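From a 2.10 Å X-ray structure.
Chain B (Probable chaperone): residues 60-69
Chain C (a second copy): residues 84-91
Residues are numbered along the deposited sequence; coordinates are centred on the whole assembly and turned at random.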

ATOM      1  N   THR B  60      14.525  -0.119   2.032  1.00 28.16           N
ATOM      2  CA  THR B  60      14.676  -1.532   2.380  1.00 31.58           C
ATOM      3  C   THR B  60      13.625  -1.936   3.419  1.00 31.72           C
ATOM      4  O   THR B  60      12.518  -1.372   3.449  1.00 26.92           O
ATOM      5  CB  THR B  60      16.136  -1.855   2.863  1.00 28.96           C
ATOM      6  OG1 THR B  60      16.324  -1.387   4.199  1.00 30.19           O
ATOM      7  CG2 THR B  60      17.147  -1.161   1.978  1.00 22.32           C
ATOM      8  N   ALA B  61      13.953  -2.917   4.259  1.00 24.49           N
ATOM      9  CA  ALA B  61      13.064  -3.291   5.359  1.00 30.53           C
ATOM     10  C   ALA B  61      13.139  -2.219   6.447  1.00 34.84           C
ATOM     11  O   ALA B  61      14.002  -2.264   7.332  1.00 33.53           O
ATOM     12  CB  ALA B  61      13.443  -4.666   5.927  1.00 31.43           C
ATOM     13  N   ASN B  62      12.241  -1.239   6.382  1.00 30.57           N
ATOM     14  CA  ASN B  62      12.290  -0.144   7.342  1.00 32.87           C
ATOM     15  C   ASN B  62      10.938   0.287   7.863  1.00 28.90           C
ATOM     16  O   ASN B  62       9.895  -0.272   7.486  1.00 29.30           O
ATOM     17  CB  ASN B  62      12.917   1.053   6.680  1.00 31.47           C
ATOM     18  CG  ASN B  62      12.299   1.312   5.365  1.00 32.44           C
ATOM     19  OD1 ASN B  62      11.145   1.723   5.279  1.00 34.23           O
ATOM     20  ND2 ASN B  62      13.030   1.014   4.308  1.00 42.74           N
ATOM     21  N   GLU B  63      10.982   1.315   8.712  1.00 26.58           N
ATOM     22  CA  GLU B  63       9.806   1.826   9.400  1.00 30.85           C
ATOM     23  C   GLU B  63       8.834   2.449   8.393  1.00 26.90           C
ATOM     24  O   GLU B  63       7.620   2.287   8.511  1.00 27.73           O
ATOM     25  CB  GLU B  63      10.225   2.847  10.462  1.00 30.13           C
ATOM     26  CG  GLU B  63       9.080   3.333  11.348  1.00 35.54           C
ATOM     27  CD  GLU B  63       9.511   4.400  12.343  1.00 41.97           C
ATOM     28  OE1 GLU B  63      10.725   4.697  12.423  1.00 42.91           O
ATOM     29  OE2 GLU B  63       8.628   4.946  13.039  1.00 45.67           O
ATOM     30  N   GLN B  64       9.368   3.143   7.394  1.00 25.06           N
ATOM     31  CA  GLN B  64       8.511   3.734   6.374  1.00 24.84           C
ATOM     32  C   GLN B  64       7.721   2.645   5.646  1.00 25.04           C
ATOM     33  O   GLN B  64       6.564   2.851   5.262  1.00 18.39           O
ATOM     34  CB  GLN B  64       9.344   4.540   5.377  1.00 26.95           C
ATOM     35  CG  GLN B  64       8.493   5.303   4.357  1.00 24.02           C
ATOM     36  CD  GLN B  64       7.621   6.354   5.020  1.00 23.81           C
ATOM     37  OE1 GLN B  64       8.119   7.232   5.727  1.00 28.35           O
ATOM     38  NE2 GLN B  64       6.306   6.262   4.809  1.00 19.54           N
ATOM     39  N   ASN B  65       8.340   1.477   5.487  1.00 22.17           N
ATOM     40  CA  ASN B  65       7.721   0.381   4.739  1.00 21.55           C
ATOM     41  C   ASN B  65       6.932  -0.621   5.587  1.00 22.06           C
ATOM     42  O   ASN B  65       6.522  -1.693   5.107  1.00 20.32           O
ATOM     43  CB  ASN B  65       8.767  -0.302   3.852  1.00 22.40           C
ATOM     44  CG  ASN B  65       9.239   0.615   2.734  1.00 23.54           C
ATOM     45  OD1 ASN B  65       8.459   1.418   2.223  1.00 21.08           O
ATOM     46  ND2 ASN B  65      10.517   0.530   2.376  1.00 23.88           N
ATOM     47  N   LEU B  66       6.715  -0.260   6.846  1.00 20.42           N
ATOM     48  CA  LEU B  66       5.821  -1.015   7.721  1.00 22.98           C
ATOM     49  C   LEU B  66       4.430  -0.390   7.670  1.00 21.11           C
ATOM     50  O   LEU B  66       4.286   0.839   7.599  1.00 21.19           O
ATOM     51  CB  LEU B  66       6.331  -0.974   9.162  1.00 24.73           C
ATOM     52  CG  LEU B  66       5.566  -1.827  10.171  1.00 23.71           C
ATOM     53  CD1 LEU B  66       5.573  -3.269   9.699  1.00 22.80           C
ATOM     54  CD2 LEU B  66       6.199  -1.704  11.547  1.00 29.45           C
ATOM     55  N   PHE B  67       3.406  -1.232   7.693  1.00 20.72           N
ATOM     56  CA  PHE B  67       2.030  -0.747   7.676  1.00 21.50           C
ATOM     57  C   PHE B  67       1.733   0.081   8.932  1.00 26.02           C
ATOM     58  O   PHE B  67       2.340  -0.139   9.983  1.00 26.90           O
ATOM     59  CB  PHE B  67       1.056  -1.928   7.574  1.00 21.84           C
ATOM     60  CG  PHE B  67       1.187  -2.925   8.695  1.00 26.99           C
ATOM     61  CD1 PHE B  67       1.927  -4.096   8.524  1.00 23.85           C
ATOM     62  CD2 PHE B  67       0.566  -2.700   9.917  1.00 25.58           C
ATOM     63  CE1 PHE B  67       2.046  -5.026   9.560  1.00 27.20           C
ATOM     64  CE2 PHE B  67       0.687  -3.620  10.963  1.00 24.68           C
ATOM     65  CZ  PHE B  67       1.422  -4.784  10.778  1.00 29.60           C
ATOM     66  N   SER B  68       0.815   1.039   8.816  1.00 22.37           N
ATOM     67  CA  SER B  68       0.238   1.687   9.990  1.00 21.09           C
ATOM     68  C   SER B  68      -1.265   1.540   9.880  1.00 21.32           C
ATOM     69  O   SER B  68      -1.744   0.734   9.087  1.00 22.99           O
ATOM     70  CB  SER B  68       0.620   3.164  10.067  1.00 23.16           C
ATOM     71  OG  SER B  68      -0.166   3.934   9.178  1.00 22.63           O
ATOM     72  N   GLN B  69      -2.015   2.325  10.649  1.00 24.27           N
ATOM     73  CA  GLN B  69      -3.477   2.280  10.557  1.00 25.02           C
ATOM     74  C   GLN B  69      -4.000   2.999   9.312  1.00 23.43           C
ATOM     75  O   GLN B  69      -5.174   2.846   8.955  1.00 21.16           O
ATOM     76  CB  GLN B  69      -4.128   2.868  11.815  1.00 23.33           C
ATOM     77  CG  GLN B  69      -4.225   4.390  11.828  1.00 28.47           C
ATOM     78  CD  GLN B  69      -2.879   5.081  12.009  1.00 28.88           C
ATOM     79  OE1 GLN B  69      -1.871   4.451  12.335  1.00 27.76           O
ATOM     80  NE2 GLN B  69      -2.857   6.390  11.772  1.00 36.10           N
TER
ATOM     81  N   GLU C  84      12.319  -6.472  14.271  1.00 41.79           N
ATOM     82  CA  GLU C  84      11.741  -7.551  13.469  1.00 42.67           C
ATOM     83  C   GLU C  84      11.319  -7.061  12.090  1.00 37.63           C
ATOM     84  O   GLU C  84      10.750  -5.975  11.947  1.00 37.71           O
ATOM     85  CB  GLU C  84      10.534  -8.179  14.185  1.00 46.06           C
ATOM     86  CG  GLU C  84      10.859  -8.910  15.494  1.00 50.05           C
ATOM     87  CD  GLU C  84      11.762 -10.125  15.303  1.00 58.62           C
ATOM     88  OE1 GLU C  84      11.745 -10.722  14.201  1.00 56.54           O
ATOM     89  OE2 GLU C  84      12.489 -10.486  16.261  1.00 64.64           O
ATOM     90  N   ARG C  85      11.605  -7.872  11.079  1.00 40.08           N
ATOM     91  CA  ARG C  85      11.207  -7.584   9.709  1.00 37.58           C
ATOM     92  C   ARG C  85       9.899  -8.301   9.381  1.00 38.89           C
ATOM     93  O   ARG C  85       9.764  -9.508   9.609  1.00 39.01           O
ATOM     94  CB  ARG C  85      12.312  -8.005   8.737  1.00 38.10           C
ATOM     95  CG  ARG C  85      13.618  -7.240   8.962  1.00 43.87           C
ATOM     96  CD  ARG C  85      14.735  -7.714   8.037  1.00 48.85           C
ATOM     97  NE  ARG C  85      15.326  -8.981   8.464  1.00 52.68           N
ATOM     98  CZ  ARG C  85      15.324 -10.099   7.744  1.00 55.92           C
ATOM     99  NH1 ARG C  85      14.754 -10.122   6.542  1.00 55.61           N
ATOM    100  NH2 ARG C  85      15.893 -11.199   8.225  1.00 59.25           N
ATOM    101  N   LEU C  86       8.935  -7.551   8.853  1.00 30.69           N
ATOM    102  CA  LEU C  86       7.618  -8.093   8.557  1.00 31.25           C
ATOM    103  C   LEU C  86       7.281  -7.913   7.090  1.00 28.86           C
ATOM    104  O   LEU C  86       7.424  -6.819   6.530  1.00 24.07           O
ATOM    105  CB  LEU C  86       6.556  -7.405   9.422  1.00 26.72           C
ATOM    106  CG  LEU C  86       6.883  -7.501  10.912  1.00 35.15           C
ATOM    107  CD1 LEU C  86       6.537  -6.222  11.640  1.00 32.85           C
ATOM    108  CD2 LEU C  86       6.171  -8.701  11.524  1.00 31.21           C
ATOM    109  N   LEU C  87       6.835  -8.994   6.467  1.00 25.63           N
ATOM    110  CA  LEU C  87       6.359  -8.939   5.101  1.00 24.37           C
ATOM    111  C   LEU C  87       4.835  -8.859   5.217  1.00 27.69           C
ATOM    112  O   LEU C  87       4.239  -9.577   6.026  1.00 25.70           O
ATOM    113  CB  LEU C  87       6.806 -10.206   4.386  1.00 24.16           C
ATOM    114  CG  LEU C  87       6.762 -10.237   2.869  1.00 35.08           C
ATOM    115  CD1 LEU C  87       7.830  -9.342   2.267  1.00 23.62           C
ATOM    116  CD2 LEU C  87       6.945 -11.676   2.412  1.00 37.53           C
ATOM    117  N   TRP C  88       4.206  -7.973   4.448  1.00 20.66           N
ATOM    118  CA  TRP C  88       2.782  -7.719   4.621  1.00 22.82           C
ATOM    119  C   TRP C  88       2.096  -7.265   3.347  1.00 22.93           C
ATOM    120  O   TRP C  88       2.727  -6.681   2.439  1.00 23.42           O
ATOM    121  CB  TRP C  88       2.554  -6.675   5.726  1.00 18.96           C
ATOM    122  CG  TRP C  88       3.081  -5.306   5.404  1.00 22.16           C
ATOM    123  CD1 TRP C  88       4.354  -4.842   5.623  1.00 25.27           C
ATOM    124  CD2 TRP C  88       2.348  -4.205   4.841  1.00 21.15           C
ATOM    125  NE1 TRP C  88       4.455  -3.524   5.221  1.00 23.81           N
ATOM    126  CE2 TRP C  88       3.241  -3.112   4.740  1.00 19.17           C
ATOM    127  CE3 TRP C  88       1.026  -4.041   4.402  1.00 18.16           C
ATOM    128  CZ2 TRP C  88       2.858  -1.871   4.208  1.00 20.75           C
ATOM    129  CZ3 TRP C  88       0.640  -2.805   3.876  1.00 21.85           C
ATOM    130  CH2 TRP C  88       1.553  -1.737   3.785  1.00 25.67           C
ATOM    131  N   ASN C  89       0.800  -7.551   3.271  1.00 21.72           N
ATOM    132  CA  ASN C  89      -0.051  -6.937   2.254  1.00 22.19           C
ATOM    133  C   ASN C  89      -1.433  -6.653   2.834  1.00 25.53           C
ATOM    134  O   ASN C  89      -1.764  -7.139   3.929  1.00 23.66           O
ATOM    135  CB  ASN C  89      -0.115  -7.757   0.952  1.00 19.27           C
ATOM    136  CG  ASN C  89      -0.604  -9.196   1.156  1.00 25.22           C
ATOM    137  OD1 ASN C  89      -1.133  -9.556   2.208  1.00 20.87           O
ATOM    138  ND2 ASN C  89      -0.447 -10.018   0.120  1.00 21.77           N
ATOM    139  N   ARG C  90      -2.229  -5.868   2.113  1.00 22.53           N
ATOM    140  CA  ARG C  90      -3.536  -5.455   2.611  1.00 25.92           C
ATOM    141  C   ARG C  90      -4.493  -5.095   1.478  1.00 25.94           C
ATOM    142  O   ARG C  90      -4.086  -4.481   0.492  1.00 22.99           O
ATOM    143  CB  ARG C  90      -3.386  -4.253   3.555  1.00 24.55           C
ATOM    144  CG  ARG C  90      -4.705  -3.618   3.962  1.00 21.94           C
ATOM    145  CD  ARG C  90      -4.532  -2.760   5.211  1.00 25.56           C
ATOM    146  NE  ARG C  90      -3.522  -1.748   4.966  1.00 23.54           N
ATOM    147  CZ  ARG C  90      -2.843  -1.089   5.901  1.00 24.26           C
ATOM    148  NH1 ARG C  90      -3.058  -1.307   7.197  1.00 22.34           N
ATOM    149  NH2 ARG C  90      -1.934  -0.202   5.523  1.00 21.19           N
ATOM    150  N   GLN C  91      -5.761  -5.475   1.631  1.00 24.01           N
ATOM    151  CA  GLN C  91      -6.818  -5.098   0.691  1.00 24.85           C
ATOM    152  C   GLN C  91      -8.013  -4.552   1.446  1.00 24.04           C
ATOM    153  O   GLN C  91      -8.318  -5.015   2.546  1.00 24.48           O
ATOM    154  CB  GLN C  91      -7.330  -6.310  -0.071  1.00 29.35           C
ATOM    155  CG  GLN C  91      -6.340  -7.016  -0.929  1.00 39.24           C
ATOM    156  CD  GLN C  91      -6.980  -8.155  -1.701  1.00 45.85           C
ATOM    157  OE1 GLN C  91      -7.064  -8.111  -2.935  1.00 44.92           O
ATOM    158  NE2 GLN C  91      -7.427  -9.191  -0.979  1.00 37.50           N
TER
HETATM  159  O   HOH W   1      -0.089   1.541   6.107  1.00 18.90           O

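An irregular segment of chain B packs against one side of a chain C strand through an aromatic pair, two side-chain-to-backbone hydrogen bonds and a bridging water. About 405 Å² is buried, counting both sides. Along the strand, Leu86(C), Trp88(C) and Arg90(C) point toward chain B, while Leu87(C) and Asn89(C) point away.

Trp88(C) is central. Its NE1 donates a hydrogen bond to O of Asn65(B) at 2.8 Å. This bond lies near the ring plane and satisfies the indole N-H. Phe67(B) packs over one face of the ring. CB of Phe67(B) lies 3.5 Å from the centroid of the six-membered ring of Trp88(C), almost on the ring normal. The phenyl ring turns its edge to the indole, with planes at 77° and CD1 of Phe67(B) 3.5 Å from CG of Trp88(C).

Arg90(C) reaches the backbone beyond Phe67(B). Its NH1 donates a hydrogen bond to O of Ser68(B) at 3.1 Å; arginine's several N-H donors let it also bind a water. This water accepts from NH2 of Arg90(C) at 2.6 Å and from N of Ser68(B) at 2.9 Å.

At the other end the contacts are apolar. Leu66(B) starts away from chain C, but its end comes back, CD1 meeting CD1 of Leu86(C) at 3.7 Å. Both leucines are buried, suiting apolar side chains. The small Ala61(B) sets its CB 3.9 Å from CD of Arg85(C), touching the aliphatic part of that side chain.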